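Methylglyoxal reductase (NADPH-dependent) (Candida albicans SC5314, PDB 6KWS) probably catalyses the NADPH-dependent reduction of methylglyoxal, as an oxidoreductase of the dihydroflavonol-4-reductase subfamily with a Rossmann-type cofactor fold. Local coordinates at residues H40-F45 with F203-I207; F65-Q70 with A110-G115; G115-V121 with V185-L189; L262-R267 with L304-D309. The protein carries 1 engineered substitution. All coordinates share one frame; numbering follows the deposited sequence.

Interaction 1. Residues H40-F45 with F203-I207; sequences HLLKLF and FGSEI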
loop_
_atom_site.group_PDB
_atom_site.type_symbol
_atom_site.label_atom_id
_atom_site.label_comp_id
_atom_site.label_asym_id
_atom_site.label_seq_id
_atom_site.Cartn_x
_atom_site.Cartn_y
_atom_site.Cartn_z
ATOM N N HIS A 40 -11.381 9.579 16.056
ATOM C CA HIS A 40 -9.933 9.612 16.189
ATOM C C HIS A 40 -9.295 10.324 15.010
ATOM O O HIS A 40 -8.444 11.207 15.179
ATOM C CB HIS A 40 -9.400 8.193 16.297
ATOM C CG HIS A 40 -7.925 8.137 16.491
ATOM N ND1 HIS A 40 -7.293 8.797 17.521
ATOM C CD2 HIS A 40 -6.952 7.538 15.770
ATOM C CE1 HIS A 40 -5.993 8.594 17.435
ATOM N NE2 HIS A 40 -5.761 7.830 16.383
ATOM N N LEU A 41 -9.707 9.954 13.802
ATOM C CA LEU A 41 -9.127 10.551 12.612
ATOM C C LEU A 41 -9.362 12.050 12.589
ATOM O O LEU A 41 -8.433 12.822 12.324
ATOM C CB LEU A 41 -9.714 9.896 11.370
ATOM C CG LEU A 41 -9.083 10.340 10.065
ATOM C CD1 LEU A 41 -7.691 9.747 9.945
ATOM C CD2 LEU A 41 -9.979 9.904 8.909
ATOM N N LEU A 42 -10.588 12.493 12.893
ATOM C CA LEU A 42 -10.819 13.930 12.831
ATOM C C LEU A 42 -10.008 14.666 13.895
ATOM O O LEU A 42 -9.608 15.814 13.673
ATOM C CB LEU A 42 -12.306 14.264 12.949
ATOM C CG LEU A 42 -13.321 13.590 12.013
ATOM C CD1 LEU A 42 -14.579 14.424 11.952
ATOM C CD2 LEU A 42 -12.810 13.315 10.597
ATOM N N LYS A 43 -9.704 14.021 15.026
ATOM C CA LYS A 43 -8.934 14.703 16.062
ATOM C C LYS A 43 -7.453 14.827 15.694
ATOM O O LYS A 43 -6.830 15.867 15.951
ATOM C CB LYS A 43 -9.091 13.979 17.393
ATOM C CG LYS A 43 -10.448 14.121 18.025
ATOM C CD LYS A 43 -10.335 13.823 19.495
ATOM C CE LYS A 43 -11.297 12.735 19.911
ATOM N NZ LYS A 43 -11.647 12.917 21.344
ATOM N N LEU A 44 -6.856 13.771 15.135
ATOM C CA LEU A 44 -5.481 13.871 14.647
ATOM C C LEU A 44 -5.289 15.104 13.779
ATOM O O LEU A 44 -4.285 15.812 13.909
ATOM C CB LEU A 44 -5.104 12.611 13.864
ATOM C CG LEU A 44 -4.899 11.374 14.749
ATOM C CD1 LEU A 44 -4.692 10.098 13.924
ATOM C CD2 LEU A 44 -3.743 11.598 15.716
ATOM N N PHE A 45 -6.246 15.389 12.896
ATOM C CA PHE A 45 -6.140 16.536 12.008
ATOM C C PHE A 45 -6.774 17.789 12.595
ATOM O O PHE A 45 -6.844 18.812 11.911
ATOM C CB PHE A 45 -6.766 16.210 10.645
ATOM C CG PHE A 45 -5.945 15.257 9.812
ATOM C CD1 PHE A 45 -4.874 15.717 9.057
ATOM C CD2 PHE A 45 -6.235 13.903 9.796
ATOM C CE1 PHE A 45 -4.114 14.841 8.302
ATOM C CE2 PHE A 45 -5.472 13.019 9.050
ATOM C CZ PHE A 45 -4.413 13.487 8.299
ATOM N N PHE A 203 1.411 10.039 12.054
ATOM C CA PHE A 203 1.341 10.562 13.403
ATOM C C PHE A 203 2.116 9.632 14.322
ATOM O O PHE A 203 1.944 8.409 14.267
ATOM C CB PHE A 203 -0.123 10.699 13.830
ATOM C CG PHE A 203 -0.892 11.699 12.995
ATOM C CD1 PHE A 203 -0.789 13.058 13.253
ATOM C CD2 PHE A 203 -1.666 11.285 11.918
ATOM C CE1 PHE A 203 -1.482 13.992 12.474
ATOM C CE2 PHE A 203 -2.347 12.205 11.128
ATOM C CZ PHE A 203 -2.262 13.567 11.409
ATOM N N GLY A 204 3.003 10.215 15.132
ATOM C CA GLY A 204 3.739 9.446 16.114
ATOM C C GLY A 204 2.857 8.812 17.161
ATOM O O GLY A 204 3.253 7.810 17.767
ATOM N N SER A 205 1.665 9.369 17.384
ATOM C CA SER A 205 0.711 8.780 18.317
ATOM C C SER A 205 0.478 7.304 18.026
ATOM O O SER A 205 0.382 6.483 18.951
ATOM C CB SER A 205 -0.615 9.541 18.238
ATOM O OG SER A 205 -0.393 10.936 18.042
ATOM N N GLU A 206 0.416 6.950 16.741
ATOM C CA GLU A 206 -0.081 5.656 16.290
ATOM C C GLU A 206 0.855 4.488 16.605
ATOM O O GLU A 206 0.429 3.330 16.467
ATOM C CB GLU A 206 -0.347 5.730 14.782
ATOM C CG GLU A 206 -1.333 6.826 14.329
ATOM C CD GLU A 206 -2.725 6.686 14.978
ATOM O OE1 GLU A 206 -2.876 7.150 16.129
ATOM O OE2 GLU A 206 -3.647 6.095 14.356
ATOM N N ILE A 207 2.097 4.747 17.034
ATOM C CA ILE A 207 3.072 3.667 17.141
ATOM C C ILE A 207 2.727 2.779 18.317
ATOM O O ILE A 207 2.540 3.235 19.455
ATOM C CB ILE A 207 4.509 4.192 17.239
ATOM C CG1 ILE A 207 4.983 4.640 15.867
ATOM C CG2 ILE A 207 5.435 3.095 17.673
ATOM C CD1 ILE A 207 4.726 6.078 15.594
#

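Interaction 2. Residues F65-Q70 with A110-G115; sequences FDKVLQ and AIYNFG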
loop_
_atom_site.group_PDB
_atom_site.type_symbol
_atom_site.label_atom_id
_atom_site.label_comp_id
_atom_site.label_asym_id
_atom_site.label_seq_id
_atom_site.Cartn_x
_atom_site.Cartn_y
_atom_site.Cartn_z
ATOM N N PHE A 65 -20.910 0.118 0.351
ATOM C CA PHE A 65 -20.643 1.505 -0.000
ATOM C C PHE A 65 -21.827 2.221 -0.662
ATOM O O PHE A 65 -21.636 3.314 -1.212
ATOM C CB PHE A 65 -19.413 1.581 -0.916
ATOM C CG PHE A 65 -18.107 1.325 -0.206
ATOM C CD1 PHE A 65 -17.538 0.053 -0.189
ATOM C CD2 PHE A 65 -17.449 2.355 0.452
ATOM C CE1 PHE A 65 -16.341 -0.188 0.470
ATOM C CE2 PHE A 65 -16.257 2.122 1.107
ATOM C CZ PHE A 65 -15.701 0.843 1.115
ATOM N N ASP A 66 -23.040 1.653 -0.621
ATOM C CA ASP A 66 -24.163 2.284 -1.320
ATOM C C ASP A 66 -24.615 3.542 -0.603
ATOM O O ASP A 66 -24.707 4.618 -1.206
ATOM C CB ASP A 66 -25.335 1.313 -1.441
ATOM C CG ASP A 66 -24.929 0.020 -2.070
ATOM O OD1 ASP A 66 -23.714 -0.268 -2.017
ATOM O OD2 ASP A 66 -25.801 -0.720 -2.581
ATOM N N LYS A 67 -24.911 3.416 0.691
ATOM C CA LYS A 67 -25.461 4.538 1.440
ATOM C C LYS A 67 -24.514 5.735 1.422
ATOM O O LYS A 67 -24.960 6.883 1.271
ATOM C CB LYS A 67 -25.789 4.081 2.869
ATOM C CG LYS A 67 -25.821 5.159 3.924
ATOM C CD LYS A 67 -26.111 4.557 5.305
ATOM C CE LYS A 67 -26.170 5.634 6.398
ATOM N NZ LYS A 67 -26.167 5.090 7.784
ATOM N N VAL A 68 -23.206 5.495 1.502
ATOM C CA VAL A 68 -22.279 6.616 1.413
ATOM C C VAL A 68 -22.230 7.171 -0.013
ATOM O O VAL A 68 -22.131 8.389 -0.212
ATOM C CB VAL A 68 -20.889 6.198 1.925
ATOM C CG1 VAL A 68 -20.441 4.935 1.229
ATOM C CG2 VAL A 68 -19.881 7.320 1.722
ATOM N N LEU A 69 -22.328 6.304 -1.026
ATOM C CA LEU A 69 -22.355 6.802 -2.402
ATOM C C LEU A 69 -23.614 7.613 -2.695
ATOM O O LEU A 69 -23.553 8.630 -3.400
ATOM C CB LEU A 69 -22.233 5.648 -3.392
ATOM C CG LEU A 69 -20.768 5.316 -3.659
ATOM C CD1 LEU A 69 -20.634 4.005 -4.421
ATOM C CD2 LEU A 69 -20.070 6.486 -4.381
ATOM N N GLN A 70 -24.765 7.186 -2.169
ATOM C CA GLN A 70 -25.999 7.922 -2.423
ATOM C C GLN A 70 -26.025 9.253 -1.679
ATOM O O GLN A 70 -26.390 10.284 -2.255
ATOM C CB GLN A 70 -27.205 7.072 -2.042
ATOM C CG GLN A 70 -27.463 5.901 -2.964
ATOM C CD GLN A 70 -28.136 4.769 -2.233
ATOM O OE1 GLN A 70 -28.623 4.949 -1.118
ATOM N NE2 GLN A 70 -28.116 3.577 -2.830
ATOM N N ALA A 110 -21.062 -1.178 -6.312
ATOM C CA ALA A 110 -21.688 -0.011 -5.692
ATOM C C ALA A 110 -21.364 1.257 -6.472
ATOM O O ALA A 110 -22.245 2.086 -6.723
ATOM C CB ALA A 110 -21.257 0.124 -4.234
ATOM N N ILE A 111 -20.110 1.417 -6.889
ATOM C CA ILE A 111 -19.787 2.598 -7.672
ATOM C C ILE A 111 -20.533 2.566 -8.996
ATOM O O ILE A 111 -20.955 3.609 -9.511
ATOM C CB ILE A 111 -18.263 2.707 -7.856
ATOM C CG1 ILE A 111 -17.593 2.760 -6.477
ATOM C CG2 ILE A 111 -17.892 3.931 -8.708
ATOM C CD1 ILE A 111 -16.100 2.501 -6.502
ATOM N N TYR A 112 -20.743 1.373 -9.548
ATOM C CA TYR A 112 -21.466 1.262 -10.807
ATOM C C TYR A 112 -22.915 1.724 -10.659
ATOM O O TYR A 112 -23.387 2.569 -11.427
ATOM C CB TYR A 112 -21.403 -0.176 -11.299
ATOM C CG TYR A 112 -21.849 -0.354 -12.722
ATOM C CD1 TYR A 112 -22.883 -1.233 -13.038
ATOM C CD2 TYR A 112 -21.233 0.340 -13.752
ATOM C CE1 TYR A 112 -23.290 -1.415 -14.336
ATOM C CE2 TYR A 112 -21.633 0.165 -15.061
ATOM C CZ TYR A 112 -22.665 -0.715 -15.345
ATOM O OH TYR A 112 -23.078 -0.902 -16.641
ATOM N N ASN A 113 -23.631 1.195 -9.662
ATOM C CA ASN A 113 -25.037 1.553 -9.490
ATOM C C ASN A 113 -25.190 3.004 -9.035
ATOM O O ASN A 113 -25.878 3.802 -9.683
ATOM C CB ASN A 113 -25.710 0.600 -8.497
ATOM C CG ASN A 113 -25.600 -0.860 -8.919
ATOM O OD1 ASN A 113 -25.444 -1.164 -10.093
ATOM N ND2 ASN A 113 -25.667 -1.768 -7.951
ATOM N N PHE A 114 -24.534 3.378 -7.936
ATOM C CA PHE A 114 -24.837 4.640 -7.273
ATOM C C PHE A 114 -23.712 5.671 -7.348
ATOM O O PHE A 114 -23.856 6.768 -6.790
ATOM C CB PHE A 114 -25.228 4.368 -5.819
ATOM C CG PHE A 114 -26.024 3.111 -5.638
ATOM C CD1 PHE A 114 -27.405 3.115 -5.789
ATOM C CD2 PHE A 114 -25.402 1.919 -5.298
ATOM C CE1 PHE A 114 -28.157 1.939 -5.613
ATOM C CE2 PHE A 114 -26.143 0.737 -5.128
ATOM C CZ PHE A 114 -27.524 0.752 -5.282
ATOM N N GLY A 115 -22.613 5.374 -8.033
ATOM C CA GLY A 115 -21.536 6.339 -8.095
ATOM C C GLY A 115 -21.723 7.256 -9.274
ATOM O O GLY A 115 -20.876 7.304 -10.172
#

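Interaction 3. Residues G115-V121 with V185-L189; sequences GNNIEKV and VKFSL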
loop_
_atom_site.group_PDB
_atom_site.type_symbol
_atom_site.label_atom_id
_atom_site.label_comp_id
_atom_site.label_asym_id
_atom_site.label_seq_id
_atom_site.Cartn_x
_atom_site.Cartn_y
_atom_site.Cartn_z
ATOM N N GLY A 115 -22.613 5.374 -8.033
ATOM C CA GLY A 115 -21.536 6.339 -8.095
ATOM C C GLY A 115 -21.723 7.256 -9.274
ATOM O O GLY A 115 -20.876 7.304 -10.172
ATOM N N ASN A 116 -22.841 7.987 -9.276
ATOM C CA ASN A 116 -23.276 8.695 -10.477
ATOM C C ASN A 116 -22.209 9.659 -10.974
ATOM O O ASN A 116 -21.848 9.648 -12.156
ATOM C CB ASN A 116 -24.588 9.422 -10.199
ATOM C CG ASN A 116 -25.794 8.538 -10.446
ATOM O OD1 ASN A 116 -26.300 7.877 -9.533
ATOM N ND2 ASN A 116 -26.255 8.510 -11.694
ATOM N N ASN A 117 -21.670 10.474 -10.081
ATOM C CA ASN A 117 -20.684 11.464 -10.468
ATOM C C ASN A 117 -19.251 10.980 -10.347
ATOM O O ASN A 117 -18.335 11.759 -10.635
ATOM C CB ASN A 117 -20.856 12.723 -9.637
ATOM C CG ASN A 117 -21.985 13.569 -10.128
ATOM O OD1 ASN A 117 -23.139 13.346 -9.762
ATOM N ND2 ASN A 117 -21.668 14.543 -10.988
ATOM N N ILE A 118 -19.035 9.735 -9.920
ATOM C CA ILE A 118 -17.684 9.206 -9.745
ATOM C C ILE A 118 -17.059 9.037 -11.126
ATOM O O ILE A 118 -17.522 8.224 -11.931
ATOM C CB ILE A 118 -17.686 7.881 -8.974
ATOM C CG1 ILE A 118 -18.066 8.086 -7.502
ATOM C CG2 ILE A 118 -16.332 7.231 -9.071
ATOM C CD1 ILE A 118 -17.114 8.993 -6.747
ATOM N N GLU A 119 -16.004 9.809 -11.401
ATOM C CA GLU A 119 -15.337 9.788 -12.692
ATOM C C GLU A 119 -13.982 9.099 -12.664
ATOM O O GLU A 119 -13.512 8.643 -13.715
ATOM C CB GLU A 119 -15.161 11.214 -13.207
ATOM C CG GLU A 119 -16.480 11.908 -13.449
ATOM C CD GLU A 119 -16.452 13.408 -13.101
ATOM O OE1 GLU A 119 -15.370 14.041 -13.206
ATOM O OE2 GLU A 119 -17.523 13.941 -12.723
ATOM N N LYS A 120 -13.349 9.007 -11.498
ATOM C CA LYS A 120 -12.049 8.371 -11.388
ATOM C C LYS A 120 -12.060 7.473 -10.163
ATOM O O LYS A 120 -12.629 7.825 -9.130
ATOM C CB LYS A 120 -10.911 9.412 -11.328
ATOM C CG LYS A 120 -10.491 9.878 -12.730
ATOM C CD LYS A 120 -9.796 11.225 -12.687
ATOM C CE LYS A 120 -9.552 11.806 -14.076
ATOM N NZ LYS A 120 -8.230 11.371 -14.588
ATOM N N VAL A 121 -11.462 6.296 -10.303
ATOM C CA VAL A 121 -11.367 5.323 -9.225
ATOM C C VAL A 121 -9.920 4.874 -9.132
ATOM O O VAL A 121 -9.328 4.479 -10.143
ATOM C CB VAL A 121 -12.301 4.124 -9.471
ATOM C CG1 VAL A 121 -12.076 3.057 -8.430
ATOM C CG2 VAL A 121 -13.750 4.592 -9.459
ATOM N N VAL A 185 -19.758 1.807 -18.265
ATOM C CA VAL A 185 -18.879 2.183 -17.161
ATOM C C VAL A 185 -18.458 3.635 -17.311
ATOM O O VAL A 185 -17.786 4.000 -18.281
ATOM C CB VAL A 185 -17.659 1.264 -17.103
ATOM C CG1 VAL A 185 -16.755 1.688 -15.963
ATOM C CG2 VAL A 185 -18.106 -0.185 -16.950
ATOM N N LYS A 186 -18.828 4.467 -16.331
ATOM C CA LYS A 186 -18.638 5.907 -16.430
ATOM C C LYS A 186 -17.300 6.378 -15.882
ATOM O O LYS A 186 -16.877 7.497 -16.187
ATOM C CB LYS A 186 -19.774 6.639 -15.706
ATOM C CG LYS A 186 -21.159 6.431 -16.334
ATOM C CD LYS A 186 -22.255 7.198 -15.575
ATOM C CE LYS A 186 -23.117 6.277 -14.688
ATOM N NZ LYS A 186 -23.642 6.952 -13.444
ATOM N N PHE A 187 -16.608 5.562 -15.100
ATOM C CA PHE A 187 -15.365 5.994 -14.480
ATOM C C PHE A 187 -14.179 5.265 -15.084
ATOM O O PHE A 187 -14.297 4.130 -15.548
ATOM C CB PHE A 187 -15.376 5.762 -12.963
ATOM C CG PHE A 187 -15.728 4.355 -12.557
ATOM C CD1 PHE A 187 -14.756 3.371 -12.472
ATOM C CD2 PHE A 187 -17.030 4.023 -12.243
ATOM C CE1 PHE A 187 -15.087 2.074 -12.090
ATOM C CE2 PHE A 187 -17.363 2.735 -11.860
ATOM C CZ PHE A 187 -16.394 1.762 -11.778
ATOM N N SER A 188 -13.033 5.937 -15.067
ATOM C CA SER A 188 -11.781 5.254 -15.325
ATOM C C SER A 188 -11.329 4.549 -14.053
ATOM O O SER A 188 -11.917 4.709 -12.978
ATOM C CB SER A 188 -10.724 6.231 -15.815
ATOM O OG SER A 188 -10.713 7.376 -14.988
ATOM N N LEU A 189 -10.288 3.735 -14.182
ATOM C CA LEU A 189 -9.719 3.037 -13.038
ATOM C C LEU A 189 -8.205 3.027 -13.151
ATOM O O LEU A 189 -7.658 2.708 -14.208
ATOM C CB LEU A 189 -10.246 1.607 -12.940
ATOM C CG LEU A 189 -9.575 0.760 -11.865
ATOM C CD1 LEU A 189 -10.405 0.781 -10.624
ATOM C CD2 LEU A 189 -9.405 -0.657 -12.346
#

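Interaction 4. Residues L262-R267 with L304-D309; sequences LLNSGR and LATIDD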
loop_
_atom_site.group_PDB
_atom_site.type_symbol
_atom_site.label_atom_id
_atom_site.label_comp_id
_atom_site.label_asym_id
_atom_site.label_seq_id
_atom_site.Cartn_x
_atom_site.Cartn_y
_atom_site.Cartn_z
ATOM N N LEU A 262 3.393 1.028 -11.089
ATOM C CA LEU A 262 4.304 0.326 -10.197
ATOM C C LEU A 262 4.994 1.337 -9.275
ATOM O O LEU A 262 5.552 2.343 -9.741
ATOM C CB LEU A 262 5.309 -0.466 -11.029
ATOM C CG LEU A 262 5.875 -1.790 -10.533
ATOM C CD1 LEU A 262 6.709 -2.470 -11.647
ATOM C CD2 LEU A 262 6.717 -1.541 -9.301
ATOM N N LEU A 263 4.944 1.093 -7.969
ATOM C CA LEU A 263 5.596 1.973 -7.009
ATOM C C LEU A 263 6.725 1.209 -6.352
ATOM O O LEU A 263 6.500 0.354 -5.484
ATOM C CB LEU A 263 4.622 2.540 -5.985
ATOM C CG LEU A 263 4.475 3.945 -6.564
ATOM C CD1 LEU A 263 3.356 3.978 -7.604
ATOM C CD2 LEU A 263 4.377 5.048 -5.544
ATOM N N ASN A 264 7.941 1.520 -6.796
ATOM C CA ASN A 264 9.138 0.912 -6.247
ATOM C C ASN A 264 10.292 1.892 -6.374
ATOM O O ASN A 264 10.572 2.408 -7.459
ATOM C CB ASN A 264 9.473 -0.402 -6.949
ATOM C CG ASN A 264 10.667 -1.098 -6.313
ATOM O OD1 ASN A 264 10.528 -1.786 -5.314
ATOM N ND2 ASN A 264 11.843 -0.904 -6.881
ATOM N N SER A 265 10.953 2.140 -5.255
ATOM C CA SER A 265 12.121 2.989 -5.192
ATOM C C SER A 265 13.444 2.238 -5.339
ATOM O O SER A 265 14.454 2.851 -5.695
ATOM C CB SER A 265 12.114 3.725 -3.857
ATOM O OG SER A 265 13.078 4.760 -3.850
ATOM N N GLY A 266 13.491 0.951 -5.038
ATOM C CA GLY A 266 14.762 0.271 -5.041
ATOM C C GLY A 266 14.653 -1.078 -4.369
ATOM O O GLY A 266 13.561 -1.580 -4.103
ATOM N N ARG A 267 15.815 -1.647 -4.099
ATOM C CA ARG A 267 15.919 -2.996 -3.578
ATOM C C ARG A 267 16.561 -2.949 -2.198
ATOM O O ARG A 267 17.319 -2.027 -1.877
ATOM C CB ARG A 267 16.738 -3.875 -4.532
ATOM C CG ARG A 267 16.088 -4.091 -5.872
ATOM C CD ARG A 267 14.740 -4.779 -5.717
ATOM N NE ARG A 267 14.430 -5.640 -6.861
ATOM C CZ ARG A 267 13.519 -6.616 -6.847
ATOM N NH1 ARG A 267 12.823 -6.871 -5.742
ATOM N NH2 ARG A 267 13.311 -7.350 -7.939
ATOM N N LEU A 304 17.923 -11.064 -7.743
ATOM C CA LEU A 304 16.658 -10.368 -7.940
ATOM C C LEU A 304 16.543 -9.836 -9.361
ATOM O O LEU A 304 17.512 -9.311 -9.918
ATOM C CB LEU A 304 16.503 -9.202 -6.964
ATOM C CG LEU A 304 16.296 -9.584 -5.499
ATOM C CD1 LEU A 304 16.281 -8.340 -4.616
ATOM C CD2 LEU A 304 15.015 -10.384 -5.354
ATOM N N ALA A 305 15.346 -9.957 -9.936
ATOM C CA ALA A 305 15.065 -9.277 -11.187
ATOM C C ALA A 305 15.254 -7.770 -11.033
ATOM O O ALA A 305 15.319 -7.226 -9.930
ATOM C CB ALA A 305 13.642 -9.561 -11.661
ATOM N N THR A 306 15.338 -7.101 -12.168
ATOM C CA THR A 306 15.313 -5.653 -12.232
ATOM C C THR A 306 13.879 -5.195 -12.427
ATOM O O THR A 306 13.198 -5.647 -13.356
ATOM C CB THR A 306 16.181 -5.153 -13.384
ATOM O OG1 THR A 306 17.522 -5.613 -13.189
ATOM C CG2 THR A 306 16.162 -3.652 -13.440
ATOM N N ILE A 307 13.422 -4.315 -11.545
ATOM C CA ILE A 307 12.105 -3.709 -11.682
ATOM C C ILE A 307 12.249 -2.495 -12.576
ATOM O O ILE A 307 12.983 -1.560 -12.243
ATOM C CB ILE A 307 11.519 -3.316 -10.322
ATOM C CG1 ILE A 307 11.271 -4.565 -9.484
ATOM C CG2 ILE A 307 10.247 -2.518 -10.512
ATOM C CD1 ILE A 307 11.061 -4.242 -8.056
ATOM N N ASP A 308 11.561 -2.509 -13.713
ATOM C CA ASP A 308 11.645 -1.410 -14.673
ATOM C C ASP A 308 10.359 -0.596 -14.593
ATOM O O ASP A 308 9.395 -0.861 -15.315
ATOM C CB ASP A 308 11.888 -1.917 -16.086
ATOM C CG ASP A 308 12.002 -0.791 -17.087
ATOM O OD1 ASP A 308 12.134 0.375 -16.652
ATOM O OD2 ASP A 308 11.967 -1.073 -18.306
ATOM N N ASP A 309 10.364 0.421 -13.725
ATOM C CA ASP A 309 9.209 1.284 -13.509
ATOM C C ASP A 309 9.334 2.620 -14.240
ATOM O O ASP A 309 8.746 3.618 -13.806
ATOM C CB ASP A 309 8.968 1.497 -12.008
ATOM C CG ASP A 309 10.140 2.193 -11.287
ATOM O OD1 ASP A 309 11.316 1.952 -11.635
ATOM O OD2 ASP A 309 9.872 2.972 -10.340
#

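Interaction 1. Residues H40-F45 with F203-I207
The side chains of His-40 and Glu-206 come from opposite directions and join in a His-carboxylate hydrogen bond that ties the last turns of helix 35-44, in the Rossmann part of the fold, to the 3-10 turn of the loop after strand 196-198. The main bond runs from His-40 NE2 to Glu-206 OE1 at 3.0 Å, with an N-H...O angle of 159°. OE1 lies almost in the imidazole plane and receives the proton on its syn side, although NE2 stands out of the carboxylate plane. A second, weak bond from NE2 reaches OE2 at 3.4 Å, so the one ring N-H is shared unequally between the two oxygens.

Beside this polar pair, Leu-44 lies over one face of the Phe-203 ring: its CB sits 3.9 Å from the ring centroid, close to the ring normal, a CH-pi contact. Leu-44 CD1 extends the packing to Phe-203 CD2 at 3.8 Å. The far edge of the same phenyl points into the face of Phe-45 as a T-shaped stack, with centroids 5.1 Å apart and planes at 90°.

Further out, Val-18, Lys-19 and Leu-22 of helix 12-23 pack on Phe-45, while Gln-15 of that helix touches Phe-203 and gives Glu-206 OE2 a weak hydrogen bond. The contact lies at the surface near the cofactor site, the His-40 side chain being about 5 Å from that of Thr-10, an NADPH-binding residue. His-40 CG stands opposite its backbone N (chi1 -178°), which carries the imidazole across to the loop and leaves NE2 facing OE1.

Interaction 2. Residues F65-Q70 with A110-G115
Asp-66 and Gln-70, which both lie against the Phe-114 ring, are tied together one helical turn apart by the bond from Gln-70 N to Asp-66 O, 2.7 Å long. They belong to a helix-helix packing of the Rossmann fold. Helix 66-71 comes between strands 51-55 and 75-80, and helix 92-114 between strands 75-80 and 120-124, so the two stand in successive beta-alpha-beta units. The axes of segments 66-70 and 110-114 approach to 9.5 Å and cross at -40°.

Leu-69 fills the middle of the interface. Its CD1 methyl rests 3.9 Å from Ala-110 CB and equally near Ile-111 CG1, while CD2 lies 4.0 Å from Gly-115 CA, where the second helix ends. Asp-66 and Ala-110 have their CA atoms 5.5 Å apart, consistent with the small side chain of Ala-110. Ala-110 CB also reaches CB of Phe-65, the N-cap residue of helix 66-71, at 4.1 Å.

Deeper in, Leu-69 touches Ile-5, and Phe-65 packs on Ser-7 of the same strand 3-7 and meets Phe-78 edge-to-face. Phe-65 also lies against Val-59, an NADPH-binding residue, so the inner end of this packing borders the cofactor site.

On the side of the helices where Phe-114 lies, the Asp-66 carboxylate approaches Phe-114 CE2 obliquely, its plane 40° from that of the ring. The Gln-70 chain, extended beyond CG, runs alongside Phe-114 in the same direction; its amide stands steeply to the phenyl, and NE2 lies over one face, toward the CD1-CE1 side.

Interaction 3. Residues G115-V121 with V185-L189
Ser-188 N donates to Glu-119 O at 3.1 Å with an N-H...O angle of 154°, the one hydrogen bond across these two segments that is not weak; it links the entrances to the parallel strands 120-124 and 188-194, neighbours in the central Rossmann sheet. Val-121 N reaches Ser-188 O over a bent, weak bond, and Ser-188 OG adds a weak one to Glu-119 O, which thus receives amide and hydroxyl of one serine. CA-H...O contacts fill in between, including Leu-189 CA to Val-121 O at 3.3 Å.

The chain enters strand 120-124 through a type I beta turn from Gly-115 to Ile-118, closed by Ile-118 N to Gly-115 O at 3.1 Å. At this turn the bent Lys-186 chain brings NZ to Asn-116 O, a weak, long bond between two exposed residues.

On the sheet face that bears Val-121 and Leu-189, Phe-187 and Val-121 carry the packing. The phenyl stem sits between the backbone N and the carbonyl carbon (chi1 53°), which turns the ring toward strand 120-124 and places Val-121 CG2 over one of its faces. Ile-111 and Leu-108 of helix 92-114 and Ile-179 of helix 160-181, the last helix of the connection between the two strands, touch this ring. Val-121 uses both branches: CG2 lies 3.4 Å from Phe-187 CD1, and CG1 is 3.6 Å from Leu-189 CD1.

Interaction 4. Residues L262-R267 with L304-D309
This is a buried side-chain packing between strand 260-269, which lies parallel to strand 188-194 and antiparallel to strand 234-239 in the central Rossmann-type sheet, and the segment carrying the short strand 306-307. The two segments run 142° apart end to end, and side chains rather than paired backbones bridge them.

Arg-267 supplies the polar link. Its NH2 donates to Ala-305 O at 2.8 Å with an N-H...O angle of 157°, the oxygen lying at the guanidinium edge, tilted slightly from its plane. Aliphatic groups cover the two faces of the flat group: Ile-307 CD1 sits over the centre of one, 3.6 Å from Arg-267 CZ, and Leu-304 CD1 lies toward the rim of the opposite one at 3.9 Å from the same CZ. NH1 makes a salt bridge with Glu-136, whose backbone also bonds to Ala-305; this would balance the charge, and the two bonds and two covered faces limit rotation of the guanidinium. A bend in the arginine chain at chi2 (-60°) and at chi3 turns it into this slot.

Before Arg-267 the strand is broken by a classic beta bulge, Ser-265 and Gly-266 both facing Trp-237, and at the other end Asp-309 forms a salt bridge with Arg-313. Ile-307 divides its branches between the two halves: CD1 meets the arginine and the Asn-264 side chain, while CG2 packs 3.7 Å from Leu-262 CD1.

Interactions 2 and 3 form one continuous packing, with centres 11 Å apart and Gly-115 shared: Ile-111 CG2 lies 3.4 Å from Phe-187 CE2, and Leu-69 CD2 4.0 Å from Ile-118 CG1. Interaction 4 reaches the same sheet through strand 260-269, neighbour of strand 188-194, yet its nearest atoms stay about 12 Å from those of interaction 3. Interaction 1 stands apart, its nearest atoms about 13 Å from interaction 2 and about 18 Å from interaction 4. No NADPH is bound to this chain, but among the residues that bind it Thr-10 lies about 5 Å from His-40, Val-59 about 4 Å from Phe-65 and Val-197 about 9 Å from Asn-264, side chain to side chain.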